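Side-chain contacts in putative ATP-grasp superfamily protein (Archaeoglobus fulgidus, PDB 3DF7), which is of unknown function but, as a putative ATP-grasp superfamily member, probably binds ATP and a metal ion: residues I160-I165 and Y241-N246; E214-A219 and V232-S237. All coordinates share one frame; numbering follows the deposited sequence.

Contact 1. Residues I160-I165 and Y241-N246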
loop_
_atom_site.group_PDB
_atom_site.type_symbol
_atom_site.label_atom_id
_atom_site.label_comp_id
_atom_site.label_asym_id
_atom_site.label_seq_id
_atom_site.Cartn_x
_atom_site.Cartn_y
_atom_site.Cartn_z
ATOM N N ILE A 160 -12.595 -10.467 -11.987
ATOM C CA ILE A 160 -13.796 -10.608 -11.182
ATOM C C ILE A 160 -14.697 -9.461 -11.602
ATOM O O ILE A 160 -14.234 -8.475 -12.183
ATOM C CB ILE A 160 -13.540 -10.469 -9.654
ATOM C CG1 ILE A 160 -12.953 -9.090 -9.340
ATOM C CG2 ILE A 160 -12.640 -11.586 -9.169
ATOM C CD1 ILE A 160 -13.054 -8.707 -7.871
ATOM N N ALA A 161 -15.987 -9.609 -11.335
ATOM C CA ALA A 161 -16.953 -8.570 -11.625
ATOM C C ALA A 161 -17.254 -8.010 -10.245
ATOM O O ALA A 161 -17.394 -8.775 -9.289
ATOM C CB ALA A 161 -18.217 -9.170 -12.242
ATOM N N GLN A 162 -17.329 -6.691 -10.122
ATOM C CA GLN A 162 -17.617 -6.109 -8.823
ATOM C C GLN A 162 -18.479 -4.870 -8.911
ATOM O O GLN A 162 -18.195 -3.940 -9.669
ATOM C CB GLN A 162 -16.326 -5.781 -8.071
ATOM C CG GLN A 162 -16.574 -5.312 -6.639
ATOM C CD GLN A 162 -15.303 -5.234 -5.818
ATOM O OE1 GLN A 162 -14.475 -4.345 -6.011
ATOM N NE2 GLN A 162 -15.139 -6.180 -4.897
ATOM N N GLU A 163 -19.543 -4.881 -8.119
ATOM C CA GLU A 163 -20.483 -3.774 -8.050
ATOM C C GLU A 163 -19.747 -2.453 -7.876
ATOM O O GLU A 163 -18.832 -2.337 -7.058
ATOM C CB GLU A 163 -21.450 -4.007 -6.879
ATOM C CG GLU A 163 -22.185 -2.760 -6.387
ATOM C CD GLU A 163 -23.102 -3.044 -5.212
ATOM O OE1 GLU A 163 -22.776 -3.931 -4.399
ATOM O OE2 GLU A 163 -24.143 -2.370 -5.089
ATOM N N PHE A 164 -20.142 -1.455 -8.659
ATOM C CA PHE A 164 -19.518 -0.145 -8.568
ATOM C C PHE A 164 -20.184 0.621 -7.441
ATOM O O PHE A 164 -21.408 0.779 -7.420
ATOM C CB PHE A 164 -19.692 0.635 -9.872
ATOM C CG PHE A 164 -19.019 1.976 -9.861
ATOM C CD1 PHE A 164 -17.650 2.084 -10.075
ATOM C CD2 PHE A 164 -19.751 3.132 -9.602
ATOM C CE1 PHE A 164 -17.012 3.328 -10.030
ATOM C CE2 PHE A 164 -19.125 4.379 -9.555
ATOM C CZ PHE A 164 -17.753 4.475 -9.769
ATOM N N ILE A 165 -19.380 1.092 -6.498
ATOM C CA ILE A 165 -19.905 1.848 -5.376
ATOM C C ILE A 165 -19.620 3.325 -5.618
ATOM O O ILE A 165 -18.469 3.727 -5.772
ATOM C CB ILE A 165 -19.248 1.407 -4.054
ATOM C CG1 ILE A 165 -19.447 -0.099 -3.851
ATOM C CG2 ILE A 165 -19.825 2.202 -2.896
ATOM C CD1 ILE A 165 -20.904 -0.546 -3.802
ATOM N N TYR A 241 -17.850 0.708 2.452
ATOM C CA TYR A 241 -17.766 -0.515 1.666
ATOM C C TYR A 241 -16.271 -0.810 1.520
ATOM O O TYR A 241 -15.517 0.038 1.030
ATOM C CB TYR A 241 -18.361 -0.320 0.269
ATOM C CG TYR A 241 -19.855 -0.511 0.172
ATOM C CD1 TYR A 241 -20.392 -1.689 -0.348
ATOM C CD2 TYR A 241 -20.734 0.489 0.582
ATOM C CE1 TYR A 241 -21.767 -1.863 -0.460
ATOM C CE2 TYR A 241 -22.111 0.323 0.478
ATOM C CZ TYR A 241 -22.620 -0.854 -0.046
ATOM O OH TYR A 241 -23.976 -1.022 -0.161
ATOM N N VAL A 242 -15.845 -1.989 1.963
ATOM C CA VAL A 242 -14.443 -2.383 1.865
ATOM C C VAL A 242 -14.190 -2.957 0.477
ATOM O O VAL A 242 -14.810 -3.945 0.069
ATOM C CB VAL A 242 -14.079 -3.431 2.938
ATOM C CG1 VAL A 242 -12.667 -3.942 2.722
ATOM C CG2 VAL A 242 -14.194 -2.808 4.321
ATOM N N ILE A 243 -13.265 -2.329 -0.241
ATOM C CA ILE A 243 -12.932 -2.718 -1.605
ATOM C C ILE A 243 -11.660 -3.551 -1.739
ATOM O O ILE A 243 -11.595 -4.484 -2.544
ATOM C CB ILE A 243 -12.743 -1.462 -2.488
ATOM C CG1 ILE A 243 -13.888 -0.472 -2.247
ATOM C CG2 ILE A 243 -12.669 -1.866 -3.959
ATOM C CD1 ILE A 243 -15.258 -1.016 -2.591
ATOM N N GLU A 244 -10.643 -3.212 -0.956
ATOM C CA GLU A 244 -9.376 -3.912 -1.069
ATOM C C GLU A 244 -8.532 -3.783 0.188
ATOM O O GLU A 244 -8.699 -2.848 0.969
ATOM C CB GLU A 244 -8.621 -3.331 -2.276
ATOM C CG GLU A 244 -7.218 -3.852 -2.503
ATOM C CD GLU A 244 -6.611 -3.311 -3.788
ATOM O OE1 GLU A 244 -7.237 -3.479 -4.857
ATOM O OE2 GLU A 244 -5.510 -2.722 -3.730
ATOM N N ILE A 245 -7.634 -4.741 0.384
ATOM C CA ILE A 245 -6.733 -4.714 1.523
ATOM C C ILE A 245 -5.317 -4.883 0.999
ATOM O O ILE A 245 -4.988 -5.911 0.409
ATOM C CB ILE A 245 -7.020 -5.847 2.535
ATOM C CG1 ILE A 245 -8.372 -5.615 3.215
ATOM C CG2 ILE A 245 -5.908 -5.896 3.579
ATOM C CD1 ILE A 245 -8.728 -6.684 4.241
ATOM N N ASN A 246 -4.491 -3.860 1.195
ATOM C CA ASN A 246 -3.104 -3.913 0.755
ATOM C C ASN A 246 -2.254 -4.235 1.972
ATOM O O ASN A 246 -2.066 -3.389 2.850
ATOM C CB ASN A 246 -2.684 -2.571 0.155
ATOM C CG ASN A 246 -3.469 -2.224 -1.092
ATOM O OD1 ASN A 246 -3.349 -2.890 -2.124
ATOM N ND2 ASN A 246 -4.287 -1.184 -1.005
HETATM O O HOH W 1 -24.574 -0.769 -2.675
#

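Contact 2. Residues E214-A219 and V232-S237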
loop_
_atom_site.group_PDB
_atom_site.type_symbol
_atom_site.label_atom_id
_atom_site.label_comp_id
_atom_site.label_asym_id
_atom_site.label_seq_id
_atom_site.Cartn_x
_atom_site.Cartn_y
_atom_site.Cartn_z
ATOM N N GLU A 214 -13.797 2.272 11.719
ATOM C CA GLU A 214 -14.423 1.125 12.376
ATOM C C GLU A 214 -14.546 -0.065 11.430
ATOM O O GLU A 214 -14.264 -1.202 11.810
ATOM C CB GLU A 214 -15.812 1.496 12.905
ATOM C CG GLU A 214 -16.437 0.414 13.788
ATOM C CD GLU A 214 -17.811 0.795 14.313
ATOM O OE1 GLU A 214 -17.944 1.904 14.864
ATOM O OE2 GLU A 214 -18.752 -0.017 14.185
ATOM N N GLU A 215 -14.965 0.196 10.197
ATOM C CA GLU A 215 -15.115 -0.882 9.228
ATOM C C GLU A 215 -13.779 -1.385 8.693
ATOM O O GLU A 215 -13.655 -2.557 8.343
ATOM C CB GLU A 215 -16.024 -0.442 8.078
ATOM C CG GLU A 215 -17.452 -0.133 8.525
ATOM C CD GLU A 215 -17.986 -1.153 9.517
ATOM O OE1 GLU A 215 -17.953 -2.362 9.206
ATOM O OE2 GLU A 215 -18.434 -0.748 10.613
ATOM N N ALA A 216 -12.779 -0.509 8.621
ATOM C CA ALA A 216 -11.459 -0.920 8.146
ATOM C C ALA A 216 -10.870 -1.893 9.164
ATOM O O ALA A 216 -10.291 -2.917 8.805
ATOM C CB ALA A 216 -10.541 0.288 7.998
ATOM N N VAL A 217 -11.023 -1.559 10.440
ATOM C CA VAL A 217 -10.523 -2.405 11.512
ATOM C C VAL A 217 -11.245 -3.745 11.470
ATOM O O VAL A 217 -10.619 -4.795 11.579
ATOM C CB VAL A 217 -10.747 -1.756 12.897
ATOM C CG1 VAL A 217 -10.415 -2.750 14.005
ATOM C CG2 VAL A 217 -9.871 -0.510 13.034
ATOM N N ARG A 218 -12.563 -3.696 11.298
ATOM C CA ARG A 218 -13.368 -4.911 11.247
ATOM C C ARG A 218 -12.871 -5.828 10.128
ATOM O O ARG A 218 -12.840 -7.049 10.280
ATOM C CB ARG A 218 -14.843 -4.561 11.016
ATOM C CG ARG A 218 -15.807 -5.693 11.384
ATOM C CD ARG A 218 -17.250 -5.357 11.001
ATOM N NE ARG A 218 -17.651 -4.034 11.479
ATOM C CZ ARG A 218 -17.782 -3.691 12.757
ATOM N NH1 ARG A 218 -17.552 -4.572 13.725
ATOM N NH2 ARG A 218 -18.139 -2.456 13.066
ATOM N N ALA A 219 -12.474 -5.229 9.009
ATOM C CA ALA A 219 -11.973 -5.978 7.861
ATOM C C ALA A 219 -10.661 -6.702 8.142
ATOM O O ALA A 219 -10.533 -7.896 7.863
ATOM C CB ALA A 219 -11.797 -5.041 6.662
ATOM N N VAL A 232 -6.270 -0.183 3.830
ATOM C CA VAL A 232 -7.588 -0.704 3.465
ATOM C C VAL A 232 -8.309 0.304 2.579
ATOM O O VAL A 232 -8.532 1.441 2.995
ATOM C CB VAL A 232 -8.471 -0.964 4.706
ATOM C CG1 VAL A 232 -9.825 -1.538 4.274
ATOM C CG2 VAL A 232 -7.766 -1.922 5.653
ATOM N N ASP A 233 -8.667 -0.107 1.365
ATOM C CA ASP A 233 -9.375 0.778 0.445
ATOM C C ASP A 233 -10.873 0.687 0.705
ATOM O O ASP A 233 -11.438 -0.406 0.783
ATOM C CB ASP A 233 -9.090 0.407 -1.012
ATOM C CG ASP A 233 -7.722 0.867 -1.480
ATOM O OD1 ASP A 233 -7.068 1.652 -0.758
ATOM O OD2 ASP A 233 -7.308 0.443 -2.578
ATOM N N ILE A 234 -11.503 1.848 0.832
ATOM C CA ILE A 234 -12.924 1.932 1.116
ATOM C C ILE A 234 -13.629 3.009 0.302
ATOM O O ILE A 234 -13.036 4.026 -0.053
ATOM C CB ILE A 234 -13.148 2.242 2.623
ATOM C CG1 ILE A 234 -12.937 0.969 3.446
ATOM C CG2 ILE A 234 -14.550 2.805 2.857
ATOM C CD1 ILE A 234 -12.908 1.211 4.931
ATOM N N VAL A 235 -14.894 2.764 -0.013
ATOM C CA VAL A 235 -15.704 3.752 -0.713
ATOM C C VAL A 235 -16.888 3.999 0.212
ATOM O O VAL A 235 -17.559 3.056 0.639
ATOM C CB VAL A 235 -16.230 3.252 -2.075
ATOM C CG1 VAL A 235 -17.135 4.321 -2.694
ATOM C CG2 VAL A 235 -15.063 2.950 -3.008
ATOM N N TYR A 236 -17.128 5.260 0.547
ATOM C CA TYR A 236 -18.244 5.587 1.417
ATOM C C TYR A 236 -19.399 6.151 0.605
ATOM O O TYR A 236 -19.321 7.270 0.091
ATOM C CB TYR A 236 -17.836 6.615 2.479
ATOM C CG TYR A 236 -18.891 6.825 3.544
ATOM C CD1 TYR A 236 -18.826 6.146 4.761
ATOM C CD2 TYR A 236 -19.977 7.675 3.321
ATOM C CE1 TYR A 236 -19.816 6.308 5.728
ATOM C CE2 TYR A 236 -20.971 7.843 4.282
ATOM C CZ TYR A 236 -20.884 7.158 5.481
ATOM O OH TYR A 236 -21.861 7.318 6.434
ATOM N N SER A 237 -20.464 5.365 0.485
ATOM C CA SER A 237 -21.658 5.796 -0.231
ATOM C C SER A 237 -22.594 6.280 0.868
ATOM O O SER A 237 -22.607 7.463 1.200
ATOM C CB SER A 237 -22.277 4.623 -0.993
ATOM O OG SER A 237 -22.465 3.503 -0.146
#

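Contact 1. Residues I160-I165 and Y241-N246
Ile165 lies over one face of the Tyr241 ring, the two side chains crossing at about a right angle. Its terminal methyl CD1 makes the CH-pi contact, 3.9 Å from the ring centroid and 22° off the normal, displaced toward the CD1-CE1 side. The other branch, CG2, lies over the same face nearer the CB end, 4.0 Å from Tyr241 CD2. Chi1 of Ile165 (-57°, CG2 anti to the backbone N) turns both branches to the ring, and chi2 (-59°) then folds CD1 over it. Beyond the ring, the phenolic OH is joined through a water to the Glu163 carboxylate: the water lies 2.6 Å from Tyr241 OH and donates to Glu163 OE2 at 2.9 Å. Without the Tyr241 ring, as with an alanine here, the Ile165 methyls would probably lose the face they rest on and Glu163 its water-bridged partner. Farther along the strand, Ile243 meets the other segment with both branches: CD1 makes a loose contact with Ile165 CG1 at 4.5 Å, while CG2 meets Gln162 OE1 at 3.7 Å. Gln162 is extended, and its NE2 is hydrogen-bonded to Thr127 OG1. The contact thus joins the end of strand 159-163, middle strand of a three-stranded antiparallel sheet, and the loop after it to edge strand 240-246 of the large antiparallel sheet; Val235 on strand 228-236 touches both Ile165 and Ile243.

Contact 2. Residues E214-A219 and V232-S237
Ala216 presses its single methyl between two side chains of the strand, Val232 and Ile234, and these three buried residues make the close part of the contact. Ala216 CB lies 4.1 Å from Val232 CB and 4.0 Å from Ile234 CD1. Ile234 gets there by an extended chain: CG1 stands anti to the carbonyl carbon (chi1 -77°) and chi2 is near 170°, carrying CD1 out to the helix, where it also comes within 4.1 Å of Ala216 N. Val232 turns CG2 toward the helix backbone, 4.2 Å from Ala216 O. With only a methyl at Ala216, helix and strand backbones come close, the CA atoms of Ala216 and Val232 being 6.1 Å apart. On the outer side the packing gives way to charge: Glu215 sets out toward the strand, but its chain bends off to Arg218. The arginine grips this carboxylate side-on, NE to OE1 at 2.8 Å and NH2 to OE2 at 3.0 Å; both oxygens lie almost in the guanidinium plane but are approached on their syn sides 28° out of the carboxylate plane. The same NH2 forms a salt bridge with OE2 of the exposed Glu214 at 2.8 Å. Val172 and Leu174 of strand 168-176 also touch Ala216. Helix 206-220 thus packs by its apolar side on an antiparallel sheet, an alpha+beta architecture consistent with the ATP-grasp fold.

From the N terminus, the chain passes through the parallel sheet containing strand 3-8 before reaching 160-165, where contact 1 opens. It then runs through strands 168-176, 180-191 and 194-200 into helix 206-220, where contact 2 begins; strand 228-236 closes that short helix-to-strand loop, and the next strand, 240-246, closes the longer one, so contact 2 is nested inside contact 1. The two meet where neighbouring strands pair: Asp233 faces both Ile243 and Glu244 in a classic beta bulge, with probable hydrogen bonds of Asp233 N to Glu244 O and Ile243 N to Asp233 O. Together they tie the small three-stranded sheet and helix 206-220 to one end of the eight-stranded antiparallel sheet.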